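PDB 3MN8: carboxypeptidase D from Drosophila melanogaster, which removes C-terminal arginine and lysine from peptides and proteins, including growth factors, peptide hormones and neuropeptides, with a catalytic zinc ion, here in its first carboxypeptidase-like domain. Local coordinates for residues P38-Q43 with E104-Q109; S151-C156 with Y311-T316; V94-N99 with A214-G219. All coordinates share one frame; numbering follows the deposited sequence.

Contact 1: P38-Q43 with E104-Q109. With ZN (zinc ion), chain F; GEM ((2-guanidinoethylmercapto)succinic acid), chain G.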
# COMPACT_ATOMS: atom_id res chain seq x y z
N PRO A 38 -7.86 -17.89 -17.61
CA PRO A 38 -7.88 -17.77 -16.15
C PRO A 38 -7.10 -18.89 -15.47
O PRO A 38 -7.36 -20.07 -15.71
CB PRO A 38 -9.36 -17.86 -15.81
CG PRO A 38 -10.09 -17.57 -17.09
CD PRO A 38 -9.20 -18.09 -18.17
N HIS A 39 -6.16 -18.51 -14.62
CA HIS A 39 -5.32 -19.47 -13.92
C HIS A 39 -4.45 -18.75 -12.88
O HIS A 39 -4.21 -17.54 -12.98
CB HIS A 39 -4.45 -20.25 -14.91
CG HIS A 39 -3.28 -19.47 -15.44
ND1 HIS A 39 -3.43 -18.34 -16.21
CD2 HIS A 39 -1.95 -19.68 -15.32
CE1 HIS A 39 -2.23 -17.88 -16.53
NE2 HIS A 39 -1.32 -18.67 -16.01
N TYR A 40 -3.99 -19.48 -11.87
CA TYR A 40 -3.11 -18.87 -10.88
C TYR A 40 -1.66 -18.94 -11.32
O TYR A 40 -1.16 -20.01 -11.66
CB TYR A 40 -3.31 -19.52 -9.49
CG TYR A 40 -4.56 -19.03 -8.77
CD1 TYR A 40 -5.67 -19.85 -8.62
CD2 TYR A 40 -4.63 -17.74 -8.27
CE1 TYR A 40 -6.81 -19.39 -7.97
CE2 TYR A 40 -5.76 -17.28 -7.62
CZ TYR A 40 -6.84 -18.11 -7.48
OH TYR A 40 -7.96 -17.63 -6.84
N ALA A 41 -0.98 -17.80 -11.34
CA ALA A 41 0.42 -17.77 -11.76
C ALA A 41 1.34 -18.34 -10.67
O ALA A 41 1.29 -17.93 -9.51
CB ALA A 41 0.84 -16.36 -12.14
N SER A 42 2.16 -19.31 -11.06
CA SER A 42 3.10 -19.93 -10.12
C SER A 42 4.28 -19.01 -9.87
O SER A 42 4.42 -17.98 -10.52
CB SER A 42 3.60 -21.27 -10.67
OG SER A 42 4.48 -21.08 -11.78
N GLN A 43 5.13 -19.38 -8.92
CA GLN A 43 6.37 -18.64 -8.71
C GLN A 43 7.13 -18.50 -10.03
O GLN A 43 7.50 -17.40 -10.40
CB GLN A 43 7.25 -19.34 -7.68
CG GLN A 43 8.49 -18.55 -7.30
CD GLN A 43 8.16 -17.20 -6.68
OE1 GLN A 43 7.10 -17.01 -6.06
NE2 GLN A 43 9.08 -16.25 -6.82
N GLU A 104 -4.49 -16.86 0.95
CA GLU A 104 -5.34 -15.75 0.53
C GLU A 104 -4.80 -15.22 -0.79
O GLU A 104 -3.86 -14.40 -0.81
CB GLU A 104 -5.36 -14.66 1.59
CG GLU A 104 -5.81 -15.13 2.96
CD GLU A 104 -5.58 -14.08 4.01
OE1 GLU A 104 -5.28 -12.93 3.62
OE2 GLU A 104 -5.67 -14.38 5.22
N THR A 105 -5.41 -15.66 -1.88
CA THR A 105 -4.77 -15.67 -3.19
C THR A 105 -5.28 -14.66 -4.23
O THR A 105 -4.55 -14.32 -5.15
CB THR A 105 -4.89 -17.09 -3.79
OG1 THR A 105 -6.28 -17.47 -3.87
CG2 THR A 105 -4.18 -18.10 -2.89
N VAL A 106 -6.52 -14.20 -4.11
CA VAL A 106 -7.09 -13.32 -5.14
C VAL A 106 -6.23 -12.06 -5.37
O VAL A 106 -5.89 -11.72 -6.51
CB VAL A 106 -8.56 -12.92 -4.81
CG1 VAL A 106 -9.15 -12.01 -5.88
CG2 VAL A 106 -9.42 -14.17 -4.62
N GLY A 107 -5.86 -11.37 -4.29
CA GLY A 107 -5.01 -10.19 -4.39
C GLY A 107 -3.78 -10.47 -5.23
O GLY A 107 -3.38 -9.65 -6.08
N ARG A 108 -3.18 -11.63 -5.00
CA ARG A 108 -2.05 -12.10 -5.79
C ARG A 108 -2.33 -11.89 -7.27
O ARG A 108 -1.62 -11.15 -7.94
CB ARG A 108 -1.77 -13.58 -5.53
CG ARG A 108 -0.97 -14.23 -6.64
CD ARG A 108 -0.77 -15.73 -6.45
NE ARG A 108 0.40 -16.01 -5.63
CZ ARG A 108 1.55 -16.54 -6.03
NH1 ARG A 108 1.76 -16.90 -7.29
NH2 ARG A 108 2.51 -16.71 -5.13
N GLN A 109 -3.39 -12.53 -7.76
CA GLN A 109 -3.70 -12.47 -9.19
C GLN A 109 -4.11 -11.08 -9.65
O GLN A 109 -3.78 -10.68 -10.78
CB GLN A 109 -4.76 -13.50 -9.58
CG GLN A 109 -4.18 -14.84 -9.98
CD GLN A 109 -3.07 -14.70 -10.98
OE1 GLN A 109 -1.93 -15.09 -10.72
NE2 GLN A 109 -3.38 -14.12 -12.13
ZN ZN F . -4.84 -12.56 5.56
C8 GEM G . -6.39 -10.27 9.55
S7 GEM G . -5.66 -8.79 8.92
C6 GEM G . -7.10 -7.79 8.68
C5 GEM G . -7.97 -7.67 9.93
N3 GEM G . -7.24 -6.86 10.90
C1 GEM G . -7.56 -6.65 12.17
N4 GEM G . -6.80 -5.88 12.93
N2 GEM G . -8.65 -7.21 12.68
C9 GEM G . -5.26 -11.15 10.04
O14 GEM G . -4.09 -10.77 9.84
O15 GEM G . -5.54 -12.21 10.64
C10 GEM G . -7.27 -11.00 8.52
C11 GEM G . -6.57 -11.62 7.32
O12 GEM G . -7.04 -11.37 6.19
O13 GEM G . -5.59 -12.38 7.50

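Contact 2: S151-C156 with Y311-T316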
# COMPACT_ATOMS: atom_id res chain seq x y z
N SER A 151 -0.31 -24.05 -0.11
CA SER A 151 -1.77 -23.89 -0.11
C SER A 151 -2.49 -24.62 -1.26
O SER A 151 -1.87 -24.93 -2.28
CB SER A 151 -2.14 -22.40 -0.10
OG SER A 151 -1.63 -21.75 1.06
N GLN A 152 -3.78 -24.89 -1.09
CA GLN A 152 -4.56 -25.65 -2.08
C GLN A 152 -5.67 -24.86 -2.75
O GLN A 152 -6.67 -24.52 -2.13
CB GLN A 152 -5.17 -26.89 -1.42
CG GLN A 152 -6.09 -27.68 -2.35
CD GLN A 152 -6.74 -28.86 -1.65
OE1 GLN A 152 -7.69 -29.44 -2.16
NE2 GLN A 152 -6.23 -29.20 -0.48
N GLU A 153 -5.49 -24.58 -4.04
CA GLU A 153 -6.50 -23.87 -4.80
C GLU A 153 -7.87 -24.50 -4.57
O GLU A 153 -8.03 -25.71 -4.65
CB GLU A 153 -6.17 -23.89 -6.30
CG GLU A 153 -7.19 -23.17 -7.15
CD GLU A 153 -6.87 -23.26 -8.63
OE1 GLU A 153 -7.80 -23.04 -9.45
OE2 GLU A 153 -5.70 -23.54 -8.97
N GLY A 154 -8.87 -23.66 -4.29
CA GLY A 154 -10.22 -24.13 -4.05
C GLY A 154 -10.64 -23.95 -2.60
O GLY A 154 -11.82 -23.81 -2.31
N ASN A 155 -9.66 -23.94 -1.70
CA ASN A 155 -9.95 -23.78 -0.28
C ASN A 155 -10.43 -22.38 0.14
O ASN A 155 -9.62 -21.47 0.37
CB ASN A 155 -8.73 -24.19 0.55
CG ASN A 155 -8.80 -25.64 0.99
OD1 ASN A 155 -7.78 -26.32 1.16
ND2 ASN A 155 -10.02 -26.13 1.18
N CYS A 156 -11.74 -22.22 0.24
CA CYS A 156 -12.29 -20.97 0.76
C CYS A 156 -11.80 -20.77 2.19
O CYS A 156 -11.45 -19.65 2.59
CB CYS A 156 -13.82 -20.98 0.69
SG CYS A 156 -14.48 -20.79 -0.98
N TYR A 311 -9.12 -18.91 -1.13
CA TYR A 311 -8.49 -19.42 -2.34
C TYR A 311 -9.53 -19.92 -3.34
O TYR A 311 -9.77 -21.12 -3.42
CB TYR A 311 -7.55 -20.59 -2.01
CG TYR A 311 -6.43 -20.83 -3.01
CD1 TYR A 311 -5.21 -21.35 -2.59
CD2 TYR A 311 -6.58 -20.52 -4.35
CE1 TYR A 311 -4.17 -21.57 -3.48
CE2 TYR A 311 -5.54 -20.73 -5.26
CZ TYR A 311 -4.34 -21.26 -4.81
OH TYR A 311 -3.30 -21.49 -5.69
N PRO A 312 -10.14 -19.00 -4.11
CA PRO A 312 -11.18 -19.42 -5.06
C PRO A 312 -10.57 -20.04 -6.31
O PRO A 312 -9.34 -20.13 -6.40
CB PRO A 312 -11.91 -18.12 -5.41
CG PRO A 312 -11.30 -17.04 -4.50
CD PRO A 312 -9.95 -17.54 -4.11
N ALA A 313 -11.40 -20.47 -7.25
CA ALA A 313 -10.93 -21.07 -8.50
C ALA A 313 -10.69 -20.01 -9.56
O ALA A 313 -11.30 -18.94 -9.53
CB ALA A 313 -11.93 -22.13 -9.01
N ALA A 314 -9.81 -20.33 -10.51
CA ALA A 314 -9.43 -19.39 -11.56
C ALA A 314 -10.61 -18.68 -12.24
O ALA A 314 -10.58 -17.47 -12.43
CB ALA A 314 -8.57 -20.10 -12.60
N SER A 315 -11.64 -19.44 -12.61
CA SER A 315 -12.78 -18.89 -13.35
C SER A 315 -13.38 -17.69 -12.64
O SER A 315 -14.04 -16.85 -13.25
CB SER A 315 -13.87 -19.97 -13.57
OG SER A 315 -14.41 -20.42 -12.34
N THR A 316 -13.13 -17.63 -11.33
CA THR A 316 -13.58 -16.53 -10.49
C THR A 316 -12.79 -15.26 -10.80
O THR A 316 -13.34 -14.15 -10.76
CB THR A 316 -13.41 -16.89 -9.00
OG1 THR A 316 -14.59 -17.56 -8.54
CG2 THR A 316 -13.17 -15.66 -8.16

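Contact 3: V94-N99 with A214-G219. With ZN (zinc ion), chain F; GEM ((2-guanidinoethylmercapto)succinic acid), chain G.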
# COMPACT_ATOMS: atom_id res chain seq x y z
N VAL A 94 4.53 4.51 -4.30
CA VAL A 94 3.40 3.83 -3.71
C VAL A 94 3.65 2.34 -3.90
O VAL A 94 4.43 1.96 -4.78
CB VAL A 94 2.10 4.23 -4.42
CG1 VAL A 94 0.91 3.56 -3.76
CG2 VAL A 94 1.94 5.75 -4.42
N LYS A 95 3.01 1.51 -3.08
CA LYS A 95 3.13 0.05 -3.21
C LYS A 95 1.82 -0.71 -2.98
O LYS A 95 0.95 -0.29 -2.20
CB LYS A 95 4.22 -0.50 -2.29
CG LYS A 95 3.95 -0.33 -0.81
CD LYS A 95 5.15 0.32 -0.13
CE LYS A 95 5.29 -0.14 1.32
NZ LYS A 95 4.05 0.02 2.13
N TYR A 96 1.68 -1.82 -3.68
CA TYR A 96 0.62 -2.79 -3.41
C TYR A 96 1.25 -4.14 -3.05
O TYR A 96 2.07 -4.67 -3.80
CB TYR A 96 -0.28 -2.97 -4.63
CG TYR A 96 -1.40 -1.96 -4.73
CD1 TYR A 96 -1.84 -1.27 -3.60
CD2 TYR A 96 -2.04 -1.71 -5.94
CE1 TYR A 96 -2.88 -0.37 -3.68
CE2 TYR A 96 -3.08 -0.79 -6.03
CZ TYR A 96 -3.49 -0.12 -4.89
OH TYR A 96 -4.51 0.80 -4.93
N ILE A 97 0.90 -4.69 -1.89
CA ILE A 97 1.38 -6.03 -1.58
C ILE A 97 0.20 -6.99 -1.50
O ILE A 97 -0.90 -6.58 -1.14
CB ILE A 97 2.25 -6.11 -0.30
CG1 ILE A 97 3.50 -5.22 -0.40
CG2 ILE A 97 2.70 -7.55 -0.09
CD1 ILE A 97 3.32 -3.80 0.05
N ALA A 98 0.44 -8.25 -1.85
CA ALA A 98 -0.60 -9.27 -1.76
C ALA A 98 -0.07 -10.59 -1.20
O ALA A 98 1.13 -10.76 -0.98
CB ALA A 98 -1.21 -9.49 -3.12
N ASN A 99 -0.99 -11.51 -0.94
CA ASN A 99 -0.65 -12.89 -0.62
C ASN A 99 0.33 -13.08 0.53
O ASN A 99 1.16 -14.00 0.49
CB ASN A 99 -0.11 -13.61 -1.86
CG ASN A 99 -0.10 -15.12 -1.69
OD1 ASN A 99 0.94 -15.77 -1.85
ND2 ASN A 99 -1.24 -15.69 -1.34
N ALA A 214 -1.25 -0.52 0.20
CA ALA A 214 -2.34 -1.41 0.57
C ALA A 214 -1.82 -2.83 0.54
O ALA A 214 -0.99 -3.15 -0.31
CB ALA A 214 -3.49 -1.24 -0.39
N ASN A 215 -2.28 -3.67 1.47
CA ASN A 215 -2.03 -5.10 1.35
C ASN A 215 -3.31 -5.96 1.42
O ASN A 215 -4.26 -5.65 2.14
CB ASN A 215 -0.86 -5.60 2.23
CG ASN A 215 -1.23 -5.77 3.68
OD1 ASN A 215 -1.28 -6.90 4.17
ND2 ASN A 215 -1.49 -4.66 4.37
N PHE A 216 -3.33 -7.01 0.60
CA PHE A 216 -4.56 -7.70 0.29
C PHE A 216 -4.63 -9.05 0.96
O PHE A 216 -3.66 -9.80 1.00
CB PHE A 216 -4.71 -7.83 -1.22
CG PHE A 216 -4.67 -6.52 -1.93
CD1 PHE A 216 -3.47 -5.99 -2.37
CD2 PHE A 216 -5.82 -5.78 -2.11
CE1 PHE A 216 -3.43 -4.76 -3.00
CE2 PHE A 216 -5.79 -4.54 -2.74
CZ PHE A 216 -4.59 -4.04 -3.18
N HIS A 217 -5.81 -9.33 1.49
CA HIS A 217 -6.07 -10.55 2.21
C HIS A 217 -7.38 -11.13 1.72
O HIS A 217 -8.10 -10.49 0.96
CB HIS A 217 -6.17 -10.25 3.71
CG HIS A 217 -4.88 -9.79 4.32
ND1 HIS A 217 -4.10 -10.61 5.10
CD2 HIS A 217 -4.22 -8.61 4.24
CE1 HIS A 217 -3.02 -9.95 5.50
NE2 HIS A 217 -3.07 -8.74 4.99
N GLY A 218 -7.70 -12.33 2.18
CA GLY A 218 -8.95 -12.97 1.82
C GLY A 218 -9.57 -13.51 3.08
O GLY A 218 -8.91 -13.61 4.11
N GLY A 219 -10.85 -13.84 3.01
CA GLY A 219 -11.55 -14.38 4.16
C GLY A 219 -12.79 -13.56 4.37
O GLY A 219 -13.79 -14.02 4.93
ZN ZN F . -4.84 -12.56 5.56
C8 GEM G . -6.39 -10.27 9.55
S7 GEM G . -5.66 -8.79 8.92
C6 GEM G . -7.10 -7.79 8.68
C5 GEM G . -7.97 -7.67 9.93
N3 GEM G . -7.24 -6.86 10.90
C1 GEM G . -7.56 -6.65 12.17
N4 GEM G . -6.80 -5.88 12.93
N2 GEM G . -8.65 -7.21 12.68
C9 GEM G . -5.26 -11.15 10.04
O14 GEM G . -4.09 -10.77 9.84
O15 GEM G . -5.54 -12.21 10.64
C10 GEM G . -7.27 -11.00 8.52
C11 GEM G . -6.57 -11.62 7.32
O12 GEM G . -7.04 -11.37 6.19
O13 GEM G . -5.59 -12.38 7.50

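Contact 1: P38-Q43 with E104-Q109
The phenol ring of Tyr40 is met obliquely by Gln109 and Thr105: Gln109 CG rests 3.4 Å from Tyr40 CD2, while Thr105 OG1 comes within 3.7 Å of Tyr40 CZ. The Gln109 amide is turned almost perpendicular to that ring, with 83° between the planes. A second flat group, the Arg108 guanidinium, presents its edge to the loop, NH1 facing Ala41 O at a separation too short to be trusted at this resolution. The Gln109 chain bends at chi2 (-49°), which brings CD to 3.7 Å from His39 O. Beyond CD, OE1 accepts the one firm hydrogen bond of the contact, from Ala41 N at 2.9 Å and nearly straight (166°), the donor standing above the carbonyl plane. Arg108 and Gln109 lie in the first turn of helix 106-121, and Glu104, just ahead of it, grips the zinc with both carboxylate oxygens, OE1 and OE2 each 2.0 Å from the metal. Together with His101 it forms the HxxE metal-binding motif of M14 carboxypeptidases. On the other side, Ser42 is the N-cap of helix 43-56, its hydroxyl bonded to Gln45 N, so the loop links the starts of two helices. Tyr40 OH is hydrogen-bonded to Pro312 O and has at most a weak link to Thr105 OG1, while the Tyr40 ring also makes an edge-to-face pair with Tyr311.

Contact 2: S151-C156 with Y311-T316
Glu153 lies across the ring of Tyr311, the two side chains crossing at about a right angle. Glu153 CA sits over the centre of one ring face in a CH-pi contact, and its CB lies just beyond the rim at CE2 and CZ, 3.4 Å from Tyr311 CE2. The extended glutamate chain then runs off past the ring, with CG 3.8 Å from Pro312 O, and its carboxylate plane lies nearly parallel to the phenol, 12° apart. Ser151 comes from another direction: its CB is at the ring edge, near the plane, 4.0 Å from Tyr311 CE1. Tyr311 CG is anti to the backbone N (chi1 -156°), directed toward the turn. That turn is type II, from Gln152 to Asn155, and Gly154, with its positive phi of 112°, is also the first residue of a G1 beta bulge: Gly154 and Asn155 together face the single residue Tyr311. Two backbone bonds close the bulge, both bent: Gly154 N to Tyr311 O at 2.8 Å and Tyr311 N to Asn155 O at 3.0 Å. Close by, the Cys156-Cys309 disulfide ties the same two loops covalently. Both peptide groups of Tyr311 are thus engaged by the turn, while the ring is met mainly by carbon atoms; the contact depends on backbone polarity and an aromatic face, with no salt bridge between the segments.

Contact 3: V94-N99 with A214-G219
Two neighbouring parallel strands of the central sheet in the metallocarboxypeptidase catalytic domain meet here, and the second delivers a zinc ligand just beyond the pairing. The axes of segments 94-97 and 214-217 come within 4.8 Å at 10°. Ile97 is gripped on both backbone groups: its N donates to Ala214 O at 2.9 Å, and its O accepts from Phe216 N at 3.0 Å; Ala214 N to Lys95 O completes the ladder. On the sheet face bearing Tyr96 and Ala214, Phe216 turns an edge toward the face of Tyr96, ring centroids 5.3 Å apart and planes at 76°, with Phe216 CZ above the tyrosine face, offset toward its rim. Ala214 CB fills in beside it, 3.5 Å from Tyr96 CE1. Asn215 points to the other face, and its OD1 accepts from His217 NE2 at 2.7 Å, a bent bond with the donor above the carbonyl plane. This second-shell bond helps fix the rotation of the imidazole, whose ND1 binds the zinc at 2.1 Å. Strand 136-140 flanks strand 93-97 on its other side, and strand 300-305 likewise flanks strand 212-217; Leu328, Leu331 and Leu332 of helix 317-333, with Leu111 of helix 106-121, cover the aromatic pair.

All three contacts belong to the catalytic domain, and two of them converge on its zinc: contact 1 supplies Glu104 and contact 3 supplies His217. Their centres are about 12 Å apart, and strand 93-97 leads by a short connection into helix 106-121, so the sheet and the helix start are coupled directly, Asn99 ND2 bonding to Glu104 O. Contact 2 lies about 9 Å from contact 1 and about 17 Å from contact 3, centre to centre, toward the surface; its residues 311-314 touch loop 38-43, but it does not touch contact 3. Along the chain contact 1 closes before contact 2 opens, whereas contact 3 interlocks with both. Metal-bearing elements distant in sequence are thereby joined to one another and to outer loops.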